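PDB 4TLH: ethanolamine utilization protein EutL from Clostridium perfringens E str. JGS1987, which assembles into trimers that probably tile the shell of the ethanolamine-utilization bacterial microcompartment, each chain carrying two BMC domains. Local coordinates for the interface of chains A and B. Sequence-based numbering; all coordinates share one arbitrary frame. Chains: chain A/B, Ethanolamine utilization protein EutL.

Contact 1: the interface of chains A and B. Residues chain A 154, 179-180, 183; chain B 66-69.
With its CG turned anti to the carbonyl carbon (chi1 -67°), the side chain of A:Asn183 reaches across to the backbone of B:Tyr69, whose own first torsion of -64° swings its ring toward A:Pro179 and A:Thr180. The carboxamide then reads one residue twice. B:Tyr69 N gives a hydrogen bond to A:Asn183 OD1 (2.9 Å), approaching tilted from the carbonyl plane, while A:Asn183 ND2 donates to B:Tyr69 O at 3.0 Å, in the carbonyl plane and on a lone pair. Asparagine suits the place because a single short amide supplies both an acceptor and a donor, and the paired bonds should fix its flip. The tyrosine ring lies nearly parallel to this amide, 21° apart, and turns its edge to A:Thr180 O. A:Pro179, which follows a cis peptide bond, is a rigid wedge: its CG meets B:Tyr69 CE2 at 3.7 Å, its CD sits over one guanidinium face of B:Arg66, toward the rim, and its CB touches B:Met68 SD at 3.8 Å. The flexible methionine, bent at chi2 and chi3, also brings its sulfur to A:Pro154 CG. Waters 1, 2 and 3 link A:Pro179 O to B:Arg66 and to the phenol B:Tyr69 OH, which is 2.8 Å from water 3. In the fold, the loop between strands 171-176 and 185-191 of chain A, with the start of helix 154-167 beside it, packs on the end of strand 61-67 of chain B and the loop that follows.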
loop_
_atom_site.group_PDB
_atom_site.type_symbol
_atom_site.label_atom_id
_atom_site.label_comp_id
_atom_site.label_asym_id
_atom_site.label_seq_id
_atom_site.Cartn_x
_atom_site.Cartn_y
_atom_site.Cartn_z
ATOM N N PRO A 154 13.792 5.086 1.586
ATOM C CA PRO A 154 13.409 6.479 1.300
ATOM C C PRO A 154 14.446 7.582 1.628
ATOM O O PRO A 154 14.753 8.352 0.721
ATOM C CB PRO A 154 12.144 6.656 2.141
ATOM C CG PRO A 154 11.539 5.289 2.160
ATOM C CD PRO A 154 12.704 4.354 2.273
ATOM N N PRO A 179 6.686 6.388 -0.642
ATOM C CA PRO A 179 7.007 4.973 -0.807
ATOM C C PRO A 179 6.572 4.393 -2.149
ATOM O O PRO A 179 5.456 4.670 -2.617
ATOM C CB PRO A 179 6.193 4.324 0.312
ATOM C CG PRO A 179 4.968 5.148 0.353
ATOM C CD PRO A 179 5.422 6.566 0.092
ATOM N N THR A 180 7.434 3.582 -2.752
ATOM C CA THR A 180 6.937 2.592 -3.705
ATOM C C THR A 180 6.142 1.553 -2.930
ATOM O O THR A 180 6.081 1.608 -1.693
ATOM C CB THR A 180 8.075 1.931 -4.469
ATOM O OG1 THR A 180 8.902 1.186 -3.571
ATOM C CG2 THR A 180 8.877 2.977 -5.135
ATOM N N ASN A 183 8.148 0.140 -0.273
ATOM C CA ASN A 183 8.656 1.145 0.687
ATOM C C ASN A 183 10.108 1.509 0.421
ATOM O O ASN A 183 10.906 1.745 1.338
ATOM C CB ASN A 183 8.472 0.667 2.124
ATOM C CG ASN A 183 7.007 0.593 2.504
ATOM O OD1 ASN A 183 6.213 1.433 2.082
ATOM N ND2 ASN A 183 6.635 -0.425 3.260
ATOM N N ARG B 66 5.420 11.643 3.813
ATOM C CA ARG B 66 4.670 10.465 3.402
ATOM C C ARG B 66 4.915 9.306 4.369
ATOM O O ARG B 66 5.982 9.197 4.974
ATOM C CB ARG B 66 5.044 10.047 1.977
ATOM C CG ARG B 66 4.604 10.974 0.838
ATOM C CD ARG B 66 3.093 10.993 0.606
ATOM N NE ARG B 66 2.489 9.662 0.502
ATOM C CZ ARG B 66 2.539 8.880 -0.580
ATOM N NH1 ARG B 66 3.196 9.265 -1.680
ATOM N NH2 ARG B 66 1.945 7.693 -0.561
ATOM N N SER B 67 3.889 8.463 4.507
ATOM C CA SER B 67 3.888 7.267 5.349
ATOM C C SER B 67 4.208 6.030 4.561
ATOM O O SER B 67 3.955 5.984 3.365
ATOM C CB SER B 67 2.522 7.092 6.011
ATOM O OG SER B 67 2.194 8.240 6.784
ATOM N N MET B 68 4.731 5.009 5.243
ATOM C CA MET B 68 5.096 3.754 4.604
ATOM C C MET B 68 4.011 2.695 4.731
ATOM O O MET B 68 3.370 2.595 5.771
ATOM C CB MET B 68 6.373 3.200 5.224
ATOM C CG MET B 68 7.560 4.176 5.229
ATOM S SD MET B 68 8.198 4.476 3.572
ATOM C CE MET B 68 7.898 6.217 3.381
ATOM N N TYR B 69 3.864 1.875 3.697
ATOM C CA TYR B 69 2.864 0.819 3.700
ATOM C C TYR B 69 3.083 -0.207 4.800
ATOM O O TYR B 69 4.154 -0.771 4.941
ATOM C CB TYR B 69 2.823 0.098 2.350
ATOM C CG TYR B 69 2.385 0.995 1.223
ATOM C CD1 TYR B 69 1.094 1.444 1.139
ATOM C CD2 TYR B 69 3.282 1.409 0.256
ATOM C CE1 TYR B 69 0.691 2.275 0.115
ATOM C CE2 TYR B 69 2.891 2.238 -0.774
ATOM C CZ TYR B 69 1.592 2.674 -0.834
ATOM O OH TYR B 69 1.194 3.505 -1.863
HETATM O O HOH W 1 4.312 7.398 -3.627
HETATM O O HOH W 2 3.155 3.566 -4.219
HETATM O O HOH W 3 2.574 5.798 -2.599
#

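Contact 2: the interface of chains A and B. Residues chain A 120, 153-154, 156, 184; chain B 76-80.
Three parts of chain A, the loop residue A:Ser120 ahead of strand 122-128, the start of helix 154-167 with A:Pro153 just before it, and A:Phe184 leading into strand 185-191, meet the chain B loop 76-80 that precedes strand 83-89. A direct polar link runs between backbones: B:Lys78 N donates to A:Ser120 O at 2.9 Å, 151° at the hydrogen. The bond needs nothing from the side chain of B:Lys78, a poorly ordered residue. B:Thr77 presents its two branches differently. CG2, anti to the carbonyl carbon, packs against A:Phe184 CZ (3.8 Å) and A:Pro153 CG, whereas the hydroxyl OG1 (chi1 65°) lies beside the proline ring and is 2.9 Å from water 4. A beta-branched alcohol thus serves an apolar surface and a water at once. That water also pairs with B:Leu79 N at 2.7 Å and with the carboxylate oxygen A:Glu156 OE2 at 2.6 Å. Glutamate has the length for this, its chain bending at chi2 (91°) to bring the carboxylate toward the loop. The same OE2 lies 3.6 Å from B:Leu79 CD1, the leucine lying alongside the carboxylate oxygen that holds the water. B:Ala80, whose small CB lies 4.2 Å from A:Pro154 CD, loosely extends the apolar strip. Together the backbone bond, bridging water and packed prolines hold the loop of one subunit against its neighbour, helping to join the subunits of the trimer.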
loop_
_atom_site.group_PDB
_atom_site.type_symbol
_atom_site.label_atom_id
_atom_site.label_comp_id
_atom_site.label_asym_id
_atom_site.label_seq_id
_atom_site.Cartn_x
_atom_site.Cartn_y
_atom_site.Cartn_z
ATOM N N SER A 120 20.731 -4.710 6.479
ATOM C CA SER A 120 19.423 -4.128 6.772
ATOM C C SER A 120 19.208 -2.846 5.978
ATOM O O SER A 120 18.148 -2.228 6.040
ATOM C CB SER A 120 19.289 -3.849 8.263
ATOM O OG SER A 120 20.353 -3.042 8.721
ATOM N N PRO A 153 16.181 2.658 0.204
ATOM C CA PRO A 153 15.089 3.055 1.096
ATOM C C PRO A 153 14.928 4.564 1.091
ATOM O O PRO A 153 15.852 5.250 0.630
ATOM C CB PRO A 153 15.525 2.514 2.465
ATOM C CG PRO A 153 16.489 1.425 2.151
ATOM C CD PRO A 153 17.187 1.838 0.899
ATOM N N PRO A 154 13.792 5.086 1.586
ATOM C CA PRO A 154 13.409 6.479 1.300
ATOM C C PRO A 154 14.446 7.582 1.628
ATOM O O PRO A 154 14.753 8.352 0.721
ATOM C CB PRO A 154 12.144 6.656 2.141
ATOM C CG PRO A 154 11.539 5.289 2.160
ATOM C CD PRO A 154 12.704 4.354 2.273
ATOM N N GLU A 156 17.682 7.326 2.284
ATOM C CA GLU A 156 18.940 7.036 1.591
ATOM C C GLU A 156 18.819 7.395 0.113
ATOM O O GLU A 156 19.743 7.938 -0.505
ATOM C CB GLU A 156 19.329 5.554 1.734
ATOM C CG GLU A 156 19.552 5.075 3.164
ATOM C CD GLU A 156 18.282 4.505 3.806
ATOM O OE1 GLU A 156 17.231 5.181 3.771
ATOM O OE2 GLU A 156 18.334 3.371 4.345
ATOM N N PHE A 184 10.414 1.549 -0.867
ATOM C CA PHE A 184 11.672 2.047 -1.382
ATOM C C PHE A 184 11.397 3.342 -2.148
ATOM O O PHE A 184 10.274 3.872 -2.137
ATOM C CB PHE A 184 12.335 0.986 -2.273
ATOM C CG PHE A 184 13.097 -0.054 -1.504
ATOM C CD1 PHE A 184 12.439 -1.039 -0.795
ATOM C CD2 PHE A 184 14.463 -0.043 -1.490
ATOM C CE1 PHE A 184 13.142 -1.983 -0.079
ATOM C CE2 PHE A 184 15.175 -0.987 -0.781
ATOM C CZ PHE A 184 14.513 -1.954 -0.076
ATOM N N SER B 76 11.116 -3.259 6.125
ATOM C CA SER B 76 12.041 -4.284 5.675
ATOM C C SER B 76 13.484 -3.823 5.758
ATOM O O SER B 76 14.390 -4.632 5.635
ATOM C CB SER B 76 11.742 -4.702 4.237
ATOM O OG SER B 76 12.001 -3.642 3.341
ATOM N N THR B 77 13.674 -2.526 5.955
ATOM C CA THR B 77 14.991 -1.956 6.132
ATOM C C THR B 77 15.054 -1.082 7.385
ATOM O O THR B 77 14.040 -0.685 7.948
ATOM C CB THR B 77 15.417 -1.131 4.910
ATOM O OG1 THR B 77 14.564 0.005 4.774
ATOM C CG2 THR B 77 15.363 -1.972 3.634
ATOM N N LYS B 78 16.285 -0.790 7.788
ATOM C CA LYS B 78 16.587 -0.228 9.097
ATOM C C LYS B 78 16.065 1.187 9.280
ATOM O O LYS B 78 15.564 1.525 10.360
ATOM C CB LYS B 78 18.109 -0.253 9.303
ATOM C CG LYS B 78 18.580 0.149 10.685
ATOM C CD LYS B 78 20.106 0.227 10.715
ATOM C CE LYS B 78 20.616 0.593 12.096
ATOM N NZ LYS B 78 20.108 -0.357 13.132
ATOM N N LEU B 79 16.158 1.999 8.224
ATOM C CA LEU B 79 15.877 3.431 8.322
ATOM C C LEU B 79 14.524 3.832 7.742
ATOM O O LEU B 79 14.152 4.986 7.804
ATOM C CB LEU B 79 16.994 4.237 7.628
ATOM C CG LEU B 79 18.417 3.894 8.075
ATOM C CD1 LEU B 79 19.488 4.842 7.479
ATOM C CD2 LEU B 79 18.516 3.883 9.595
ATOM N N ALA B 80 13.772 2.889 7.187
ATOM C CA ALA B 80 12.513 3.244 6.563
ATOM C C ALA B 80 11.455 3.676 7.576
ATOM O O ALA B 80 10.682 4.608 7.316
ATOM C CB ALA B 80 12.012 2.084 5.752
HETATM O O HOH W 4 16.696 1.752 5.539
#

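The C-alpha centres of contact 1 and contact 2 lie about 9 Å apart, and A:Pro154 belongs to both: at the start of helix 154-167, it faces chain B's methionine in one and its alanine in the other. A:Asn183 and A:Phe184, adjacent in sequence, likewise divide between them, as do chain B residues 66-69 and 76-80, on either side of the 3-10 helix 72-74. The two are therefore neighbouring parts of one seam. The seam is not an exact two-fold, so the two chains contribute different surfaces, which fits a ring of three subunits in the deposited assembly.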